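Local coordinates for protein class I phosphodiesterase PDEB1 (Leishmania major, PDB 2R8Q) that belongs to the class I phosphodiesterases and has an all-helical catalytic domain that carries a zinc ion and a magnesium ion and holds 3-isobutyl-1-methylxanthine, at residues Y115-K120 with L128-L133; S122-E127 with G323-G328; A26-D31 with T82-I87. One frame throughout, in Å; residues are numbered along the deposited sequence.

Contact 1 (Y115-K120 with L128-L133); sequences YLYTGK and LECYVL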
loop_
_atom_site.group_PDB
_atom_site.type_symbol
_atom_site.label_atom_id
_atom_site.label_comp_id
_atom_site.label_asym_id
_atom_site.label_seq_id
_atom_site.Cartn_x
_atom_site.Cartn_y
_atom_site.Cartn_z
ATOM N N TYR A 115 -3.839 0.177 30.494
ATOM C CA TYR A 115 -5.197 -0.344 30.390
ATOM C C TYR A 115 -5.209 -1.848 30.624
ATOM O O TYR A 115 -6.095 -2.379 31.295
ATOM C CB TYR A 115 -5.790 -0.055 29.007
ATOM C CG TYR A 115 -6.080 1.403 28.722
ATOM C CD1 TYR A 115 -6.484 1.808 27.452
ATOM C CD2 TYR A 115 -5.963 2.379 29.717
ATOM C CE1 TYR A 115 -6.764 3.138 27.172
ATOM C CE2 TYR A 115 -6.242 3.720 29.445
ATOM C CZ TYR A 115 -6.642 4.089 28.167
ATOM O OH TYR A 115 -6.906 5.409 27.877
ATOM N N LEU A 116 -4.218 -2.530 30.061
ATOM C CA LEU A 116 -4.109 -3.976 30.187
ATOM C C LEU A 116 -3.771 -4.450 31.590
ATOM O O LEU A 116 -4.381 -5.388 32.105
ATOM C CB LEU A 116 -3.036 -4.507 29.234
ATOM C CG LEU A 116 -3.351 -4.465 27.737
ATOM C CD1 LEU A 116 -2.094 -4.830 26.954
ATOM C CD2 LEU A 116 -4.495 -5.426 27.420
ATOM N N TYR A 117 -2.808 -3.796 32.223
ATOM C CA TYR A 117 -2.384 -4.249 33.534
ATOM C C TYR A 117 -2.881 -3.462 34.739
ATOM O O TYR A 117 -3.266 -4.056 35.742
ATOM C CB TYR A 117 -0.863 -4.413 33.498
ATOM C CG TYR A 117 -0.480 -5.383 32.392
ATOM C CD1 TYR A 117 0.143 -4.945 31.220
ATOM C CD2 TYR A 117 -0.855 -6.727 32.472
ATOM C CE1 TYR A 117 0.375 -5.825 30.154
ATOM C CE2 TYR A 117 -0.629 -7.608 31.416
ATOM C CZ TYR A 117 -0.017 -7.154 30.261
ATOM O OH TYR A 117 0.173 -8.029 29.213
ATOM N N THR A 118 -2.897 -2.138 34.656
ATOM C CA THR A 118 -3.419 -1.359 35.772
ATOM C C THR A 118 -4.943 -1.419 35.673
ATOM O O THR A 118 -5.640 -1.556 36.681
ATOM C CB THR A 118 -2.952 0.113 35.706
ATOM O OG1 THR A 118 -1.523 0.161 35.793
ATOM C CG2 THR A 118 -3.549 0.920 36.856
ATOM N N GLY A 119 -5.444 -1.341 34.441
ATOM C CA GLY A 119 -6.877 -1.385 34.193
ATOM C C GLY A 119 -7.462 -2.787 34.128
ATOM O O GLY A 119 -8.674 -2.953 33.973
ATOM N N LYS A 120 -6.599 -3.796 34.223
ATOM C CA LYS A 120 -7.021 -5.196 34.211
ATOM C C LYS A 120 -7.642 -5.709 32.910
ATOM O O LYS A 120 -8.265 -6.772 32.903
ATOM C CB LYS A 120 -8.004 -5.451 35.361
ATOM C CG LYS A 120 -7.489 -5.054 36.740
ATOM C CD LYS A 120 -6.212 -5.799 37.103
ATOM C CE LYS A 120 -5.859 -5.599 38.572
ATOM N NZ LYS A 120 -5.769 -4.160 38.931
ATOM N N LEU A 128 -0.655 -13.599 24.154
ATOM C CA LEU A 128 -0.237 -13.301 22.790
ATOM C C LEU A 128 -0.944 -12.046 22.284
ATOM O O LEU A 128 -0.331 -11.196 21.639
ATOM C CB LEU A 128 -0.550 -14.479 21.858
ATOM C CG LEU A 128 -0.248 -14.236 20.374
ATOM C CD1 LEU A 128 1.220 -13.887 20.192
ATOM C CD2 LEU A 128 -0.602 -15.475 19.562
ATOM N N GLU A 129 -2.236 -11.930 22.582
ATOM C CA GLU A 129 -3.008 -10.771 22.145
ATOM C C GLU A 129 -2.535 -9.496 22.836
ATOM O O GLU A 129 -2.530 -8.421 22.233
ATOM C CB GLU A 129 -4.498 -11.031 22.377
ATOM C CG GLU A 129 -4.989 -12.172 21.495
ATOM C CD GLU A 129 -6.373 -12.680 21.831
ATOM O OE1 GLU A 129 -6.804 -12.573 23.000
ATOM O OE2 GLU A 129 -7.023 -13.224 20.912
ATOM N N CYS A 130 -2.117 -9.610 24.093
ATOM C CA CYS A 130 -1.611 -8.443 24.812
ATOM C C CYS A 130 -0.321 -7.975 24.141
ATOM O O CYS A 130 -0.109 -6.776 23.942
ATOM C CB CYS A 130 -1.333 -8.785 26.276
ATOM S SG CYS A 130 -2.824 -9.003 27.268
ATOM N N TYR A 131 0.534 -8.934 23.794
ATOM C CA TYR A 131 1.807 -8.652 23.139
ATOM C C TYR A 131 1.573 -7.976 21.793
ATOM O O TYR A 131 2.149 -6.927 21.503
ATOM C CB TYR A 131 2.588 -9.960 22.952
ATOM C CG TYR A 131 3.904 -9.823 22.222
ATOM C CD1 TYR A 131 4.862 -8.893 22.634
ATOM C CD2 TYR A 131 4.200 -10.630 21.127
ATOM C CE1 TYR A 131 6.079 -8.773 21.969
ATOM C CE2 TYR A 131 5.416 -10.518 20.455
ATOM C CZ TYR A 131 6.348 -9.586 20.883
ATOM O OH TYR A 131 7.540 -9.454 20.211
ATOM N N VAL A 132 0.717 -8.576 20.972
ATOM C CA VAL A 132 0.415 -8.012 19.664
ATOM C C VAL A 132 -0.190 -6.613 19.777
ATOM O O VAL A 132 0.134 -5.726 18.992
ATOM C CB VAL A 132 -0.539 -8.937 18.877
ATOM C CG1 VAL A 132 -0.952 -8.274 17.565
ATOM C CG2 VAL A 132 0.153 -10.272 18.608
ATOM N N LEU A 133 -1.058 -6.402 20.763
ATOM C CA LEU A 133 -1.673 -5.092 20.937
ATOM C C LEU A 133 -0.619 -4.018 21.217
ATOM O O LEU A 133 -0.653 -2.928 20.636
ATOM C CB LEU A 133 -2.690 -5.138 22.080
ATOM C CG LEU A 133 -3.432 -3.838 22.401
ATOM C CD1 LEU A 133 -4.193 -3.348 21.167
ATOM C CD2 LEU A 133 -4.399 -4.083 23.552
#
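Leu116 and Cys130 mark the closest approach of the two backbones, with CA atoms 7.4 Å apart, where the last turn of helix 102-118, widened to a pi-type turn, faces the start of helix 127-139. Leu116 fills the gap with both of its branches. Its CD2 lies 4.0 Å from Cys130 SG and 4.1 Å from Leu133 CD2, while CD1 sits against the base of the cysteine, 4.1 Å from Cys130 CB. The two leucine side chains meet at a slant, CD2 methyl against CD2 methyl. Cys130 SG is rotated beside its own backbone N (chi1 -73°), which sets the sulfur against the Leu116 CD2 methyl and beside the tyrosine hydroxyl. Tyr117 reaches over from the more exposed side: its CA-CB bond does not aim at the other helix, but the long ring carries OH to 3.4 Å from Cys130 CB and 3.7 Å from Cys130 SG. These approaches of the hydroxyl are van der Waals contacts. One face of the Tyr117 ring is supported by Leu116 CB, 3.7 Å above the plane near the rim, so the two neighbours pack on each other as well as on Cys130. Leu249 of helix 239-254 touches both Leu116 and Leu133. The joined helices are consecutive members of the HD-type helical fold: His104 near the start of one, His140 and Asp141 just past the end of the other, and Asp254 at the end of helix 239-254 bind the zinc ion, about 12 Å from the Leu133 side chain.

Contact 2 (S122-E127 with G323-G328); sequences SELLTE and GNLFHG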
loop_
_atom_site.group_PDB
_atom_site.type_symbol
_atom_site.label_atom_id
_atom_site.label_comp_id
_atom_site.label_asym_id
_atom_site.label_seq_id
_atom_site.Cartn_x
_atom_site.Cartn_y
_atom_site.Cartn_z
ATOM N N SER A 122 -6.167 -6.977 30.530
ATOM C CA SER A 122 -5.442 -8.176 30.113
ATOM C C SER A 122 -6.218 -9.441 30.480
ATOM O O SER A 122 -5.957 -10.515 29.943
ATOM C CB SER A 122 -4.051 -8.225 30.760
ATOM O OG SER A 122 -4.125 -8.436 32.162
ATOM N N GLU A 123 -7.171 -9.307 31.397
ATOM C CA GLU A 123 -7.983 -10.441 31.832
ATOM C C GLU A 123 -8.961 -10.884 30.752
ATOM O O GLU A 123 -9.526 -11.977 30.824
ATOM C CB GLU A 123 -8.756 -10.074 33.097
ATOM C CG GLU A 123 -7.875 -9.893 34.313
ATOM C CD GLU A 123 -8.635 -9.355 35.505
ATOM O OE1 GLU A 123 -9.883 -9.295 35.444
ATOM O OE2 GLU A 123 -7.983 -8.997 36.507
ATOM N N LEU A 124 -9.154 -10.035 29.751
ATOM C CA LEU A 124 -10.074 -10.332 28.661
ATOM C C LEU A 124 -9.348 -10.870 27.431
ATOM O O LEU A 124 -9.988 -11.248 26.449
ATOM C CB LEU A 124 -10.835 -9.064 28.270
ATOM C CG LEU A 124 -11.541 -8.302 29.394
ATOM C CD1 LEU A 124 -11.985 -6.936 28.884
ATOM C CD2 LEU A 124 -12.722 -9.107 29.904
ATOM N N LEU A 125 -8.019 -10.916 27.491
ATOM C CA LEU A 125 -7.209 -11.362 26.357
ATOM C C LEU A 125 -6.169 -12.422 26.701
ATOM O O LEU A 125 -5.876 -12.667 27.871
ATOM C CB LEU A 125 -6.461 -10.163 25.768
ATOM C CG LEU A 125 -7.269 -8.929 25.377
ATOM C CD1 LEU A 125 -6.313 -7.794 25.024
ATOM C CD2 LEU A 125 -8.184 -9.268 24.203
ATOM N N THR A 126 -5.609 -13.047 25.667
ATOM C CA THR A 126 -4.551 -14.028 25.875
ATOM C C THR A 126 -3.259 -13.219 25.957
ATOM O O THR A 126 -3.241 -12.038 25.599
ATOM C CB THR A 126 -4.430 -15.021 24.698
ATOM O OG1 THR A 126 -4.077 -14.317 23.500
ATOM C CG2 THR A 126 -5.743 -15.759 24.493
ATOM N N GLU A 127 -2.182 -13.840 26.428
ATOM C CA GLU A 127 -0.910 -13.131 26.529
ATOM C C GLU A 127 -0.412 -12.742 25.140
ATOM O O GLU A 127 0.175 -11.677 24.961
ATOM C CB GLU A 127 0.134 -13.994 27.245
ATOM C CG GLU A 127 -0.221 -14.297 28.689
ATOM C CD GLU A 127 0.895 -15.002 29.434
ATOM O OE1 GLU A 127 1.425 -16.001 28.906
ATOM O OE2 GLU A 127 1.238 -14.559 30.552
ATOM N N GLY A 323 -18.138 1.454 31.490
ATOM C CA GLY A 323 -19.346 1.007 32.157
ATOM C C GLY A 323 -19.863 -0.339 31.684
ATOM O O GLY A 323 -20.483 -1.069 32.455
ATOM N N ASN A 324 -19.595 -0.684 30.427
ATOM C CA ASN A 324 -20.085 -1.942 29.874
ATOM C C ASN A 324 -19.140 -3.139 29.888
ATOM O O ASN A 324 -19.587 -4.273 29.707
ATOM C CB ASN A 324 -20.584 -1.722 28.442
ATOM C CG ASN A 324 -21.858 -0.900 28.388
ATOM O OD1 ASN A 324 -22.865 -1.259 28.999
ATOM N ND2 ASN A 324 -21.822 0.204 27.654
ATOM N N LEU A 325 -17.845 -2.913 30.095
ATOM C CA LEU A 325 -16.913 -4.037 30.114
ATOM C C LEU A 325 -15.567 -3.776 30.787
ATOM O O LEU A 325 -15.085 -4.607 31.555
ATOM C CB LEU A 325 -16.677 -4.540 28.685
ATOM C CG LEU A 325 -15.874 -5.835 28.547
ATOM C CD1 LEU A 325 -16.610 -6.981 29.231
ATOM C CD2 LEU A 325 -15.661 -6.145 27.078
ATOM N N PHE A 326 -14.950 -2.635 30.490
ATOM C CA PHE A 326 -13.650 -2.310 31.077
ATOM C C PHE A 326 -13.832 -1.581 32.405
ATOM O O PHE A 326 -13.439 -0.422 32.548
ATOM C CB PHE A 326 -12.829 -1.427 30.129
ATOM C CG PHE A 326 -12.665 -1.996 28.743
ATOM C CD1 PHE A 326 -12.451 -3.356 28.549
ATOM C CD2 PHE A 326 -12.695 -1.162 27.631
ATOM C CE1 PHE A 326 -12.266 -3.876 27.269
ATOM C CE2 PHE A 326 -12.509 -1.674 26.348
ATOM C CZ PHE A 326 -12.295 -3.032 26.168
ATOM N N HIS A 327 -14.414 -2.272 33.380
ATOM C CA HIS A 327 -14.676 -1.682 34.686
ATOM C C HIS A 327 -13.427 -1.234 35.443
ATOM O O HIS A 327 -13.487 -0.302 36.247
ATOM C CB HIS A 327 -15.489 -2.664 35.534
ATOM C CG HIS A 327 -16.688 -3.216 34.823
ATOM N ND1 HIS A 327 -16.720 -4.489 34.295
ATOM C CD2 HIS A 327 -17.883 -2.655 34.524
ATOM C CE1 HIS A 327 -17.884 -4.688 33.702
ATOM N NE2 HIS A 327 -18.608 -3.590 33.826
ATOM N N GLY A 328 -12.295 -1.879 35.175
ATOM C CA GLY A 328 -11.066 -1.515 35.857
ATOM C C GLY A 328 -10.436 -0.209 35.396
ATOM O O GLY A 328 -9.444 0.239 35.974
#
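Leu124 approaches Leu325 and Phe326 from a 3-10 turn closed by a 3.2 Å hydrogen bond from Leu125 N to Ser122 O. The contact it makes is wholly apolar and rests on one methyl group. Leu124 CD1 comes to the edge of the Phe326 ring, in its plane, and touches the bond between two ring carbons almost evenly: it is 3.5 Å from Phe326 CE1 and 3.6 Å from Phe326 CD1. The methyl therefore meets the ring's C-H rim and not its pi face. The same methyl is also 4.1 Å from Leu325 CG and 4.2 Å from Leu325 CD2, so it is shared between two consecutive residues of the opposing loop. Leu124 points straight at that loop, whereas Leu325 and Phe326 start off obliquely and come nearer farther out, Leu325 with its branch carbon and CD2, Phe326 with one edge of its ring. Their first torsions differ: CG of Leu325 is anti to its backbone N (chi1 -172°), while that of Phe326 lies beside its N (chi1 -54°). Together with the inverse gamma turn centred on Phe326, this brings the two side chains together around Leu124 CD1. A weak bond from His327 N to Leu325 O spans that turn. Phe234 packs on both Leu124 and Leu325, and Phe226 of helix 219-232 also touches Leu325. The contact thus ties the connection between helices 102-118 and 127-139 to the chain just after helix 302-324, with Val245 of helix 239-254 lying against both Leu125 and Phe326.

Contact 3 (A26-D31 with T82-I87); sequences AVMSID and TLLNFI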
loop_
_atom_site.group_PDB
_atom_site.type_symbol
_atom_site.label_atom_id
_atom_site.label_comp_id
_atom_site.label_asym_id
_atom_site.label_seq_id
_atom_site.Cartn_x
_atom_site.Cartn_y
_atom_site.Cartn_z
ATOM N N ALA A 26 22.847 4.420 21.415
ATOM C CA ALA A 26 22.321 5.723 21.811
ATOM C C ALA A 26 21.047 5.581 22.638
ATOM O O ALA A 26 20.739 6.436 23.467
ATOM C CB ALA A 26 22.058 6.577 20.577
ATOM N N VAL A 27 20.299 4.505 22.412
ATOM C CA VAL A 27 19.069 4.287 23.168
ATOM C C VAL A 27 19.375 3.622 24.506
ATOM O O VAL A 27 18.869 4.037 25.550
ATOM C CB VAL A 27 18.068 3.393 22.391
ATOM C CG1 VAL A 27 16.832 3.130 23.245
ATOM C CG2 VAL A 27 17.674 4.068 21.082
ATOM N N MET A 28 20.216 2.593 24.478
ATOM C CA MET A 28 20.554 1.874 25.697
ATOM C C MET A 28 21.377 2.688 26.692
ATOM O O MET A 28 21.453 2.336 27.868
ATOM C CB MET A 28 21.286 0.572 25.355
ATOM C CG MET A 28 20.459 -0.397 24.520
ATOM S SD MET A 28 18.778 -0.644 25.160
ATOM C CE MET A 28 19.097 -1.736 26.548
ATOM N N SER A 29 21.982 3.778 26.231
ATOM C CA SER A 29 22.788 4.614 27.113
ATOM C C SER A 29 21.920 5.550 27.950
ATOM O O SER A 29 22.389 6.133 28.927
ATOM C CB SER A 29 23.794 5.437 26.305
ATOM O OG SER A 29 23.150 6.458 25.569
ATOM N N ILE A 30 20.655 5.696 27.569
ATOM C CA ILE A 30 19.742 6.568 28.305
ATOM C C ILE A 30 19.538 6.062 29.730
ATOM O O ILE A 30 19.124 4.921 29.942
ATOM C CB ILE A 30 18.360 6.652 27.616
ATOM C CG1 ILE A 30 18.495 7.309 26.237
ATOM C CG2 ILE A 30 17.388 7.434 28.497
ATOM C CD1 ILE A 30 18.894 8.778 26.270
ATOM N N ASP A 31 19.826 6.917 30.707
ATOM C CA ASP A 31 19.673 6.550 32.108
ATOM C C ASP A 31 18.455 7.224 32.729
ATOM O O ASP A 31 18.422 8.443 32.899
ATOM C CB ASP A 31 20.940 6.919 32.886
ATOM C CG ASP A 31 20.811 6.653 34.373
ATOM O OD1 ASP A 31 20.183 5.640 34.749
ATOM O OD2 ASP A 31 21.350 7.451 35.169
ATOM N N THR A 82 16.165 -7.694 18.484
ATOM C CA THR A 82 15.098 -7.653 17.492
ATOM C C THR A 82 14.078 -6.601 17.914
ATOM O O THR A 82 13.630 -5.802 17.093
ATOM C CB THR A 82 14.391 -9.010 17.369
ATOM O OG1 THR A 82 15.359 -10.028 17.077
ATOM C CG2 THR A 82 13.362 -8.968 16.250
ATOM N N LEU A 83 13.714 -6.611 19.193
ATOM C CA LEU A 83 12.755 -5.641 19.718
ATOM C C LEU A 83 13.269 -4.212 19.547
ATOM O O LEU A 83 12.532 -3.331 19.101
ATOM C CB LEU A 83 12.479 -5.904 21.200
ATOM C CG LEU A 83 11.574 -4.893 21.912
ATOM C CD1 LEU A 83 10.200 -4.877 21.247
ATOM C CD2 LEU A 83 11.447 -5.256 23.377
ATOM N N LEU A 84 14.530 -3.975 19.903
ATOM C CA LEU A 84 15.089 -2.633 19.779
ATOM C C LEU A 84 15.142 -2.195 18.314
ATOM O O LEU A 84 14.803 -1.052 17.991
ATOM C CB LEU A 84 16.486 -2.569 20.419
ATOM C CG LEU A 84 17.140 -1.181 20.489
ATOM C CD1 LEU A 84 16.191 -0.173 21.148
ATOM C CD2 LEU A 84 18.445 -1.274 21.277
ATOM N N ASN A 85 15.559 -3.094 17.423
ATOM C CA ASN A 85 15.609 -2.752 16.004
ATOM C C ASN A 85 14.211 -2.387 15.517
ATOM O O ASN A 85 14.042 -1.442 14.748
ATOM C CB ASN A 85 16.135 -3.916 15.160
ATOM C CG ASN A 85 17.639 -4.088 15.269
ATOM O OD1 ASN A 85 18.367 -3.148 15.605
ATOM N ND2 ASN A 85 18.117 -5.292 14.961
ATOM N N PHE A 86 13.212 -3.149 15.956
ATOM C CA PHE A 86 11.826 -2.885 15.557
ATOM C C PHE A 86 11.411 -1.482 15.999
ATOM O O PHE A 86 10.872 -0.704 15.211
ATOM C CB PHE A 86 10.893 -3.928 16.179
ATOM C CG PHE A 86 9.431 -3.644 15.966
ATOM C CD1 PHE A 86 8.838 -3.869 14.724
ATOM C CD2 PHE A 86 8.650 -3.154 17.006
ATOM C CE1 PHE A 86 7.486 -3.608 14.526
ATOM C CE2 PHE A 86 7.293 -2.890 16.820
ATOM C CZ PHE A 86 6.714 -3.118 15.579
ATOM N N ILE A 87 11.673 -1.153 17.258
ATOM C CA ILE A 87 11.325 0.166 17.778
ATOM C C ILE A 87 11.998 1.258 16.943
ATOM O O ILE A 87 11.365 2.248 16.574
ATOM C CB ILE A 87 11.754 0.296 19.254
ATOM C CG1 ILE A 87 10.938 -0.676 20.108
ATOM C CG2 ILE A 87 11.567 1.732 19.736
ATOM C CD1 ILE A 87 11.443 -0.821 21.534
#
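Leu84 projects from helix 80-92 towards the last turn of helix 21-28 and divides its two methyl groups between neighbouring residues there. Leu84 CD1 goes to Val27, 4.0 Å from Val27 CG1, and Leu84 CD2 goes to Met28, 3.9 Å from both Met28 CG and Met28 SD. In each pair the side chains run antiparallel and overlap side by side rather than meeting end to end. The CB of Leu84 already points at helix 21-28; with CG anti to the backbone N (chi1 -174°), the fork at CG carries one methyl to each neighbour. Val27 also points directly at it, offering CG1, with the other methyl, CG2, slightly farther away at 4.5 Å from Leu84 CD1. The backbones stay well separated here, Val27 CA lying 8.7 Å from Leu84 CA, and the side chains fill the interval. The contact joins helix 21-28, the first helix of the modelled chain, to helix 80-92 within the all-helical catalytic domain; helix 80-92 in turn packs inward, Phe86 on helices 127-139 and 171-184, Ile87 on helix 55-68. Met28 behaves differently from Val27. It starts off across the line to Leu84, and its chain is bent at both chi2 (-48°) and chi3 (-77°), so CG and SD border Leu84 CD2 while the terminal CE ends 5.3 Å from that methyl. The methionine is exposed, in contrast to the buried Val27 and Leu84, and marks the solvent-facing margin of the contact; Tyr64 of helix 55-68 touches it too. A polar tie runs between the same two helices, Asn85 OD1 accepting a hydrogen bond from Arg24 NH1, while Asn85 ND2 donates to Ala188 O.

Contact 3 comes first along the chain and closes before the others open, whereas the segments of contacts 1 and 2 alternate. Contacts 1 and 2 are close neighbours, with centres 9 Å apart, and they touch: Ser122 N probably donates a hydrogen bond to Leu116 O, and Leu125 packs on Leu116. Both lie around the connection between helices 102-118 and 127-139, with helix 239-254 as common backing. Contact 3 stands apart, its centre about 22 Å from that of contact 1 and 30 Å from that of contact 2. Helix 127-139 still bridges the regions, since it carries one side of contact 1 and packs against helix 80-92 of contact 3.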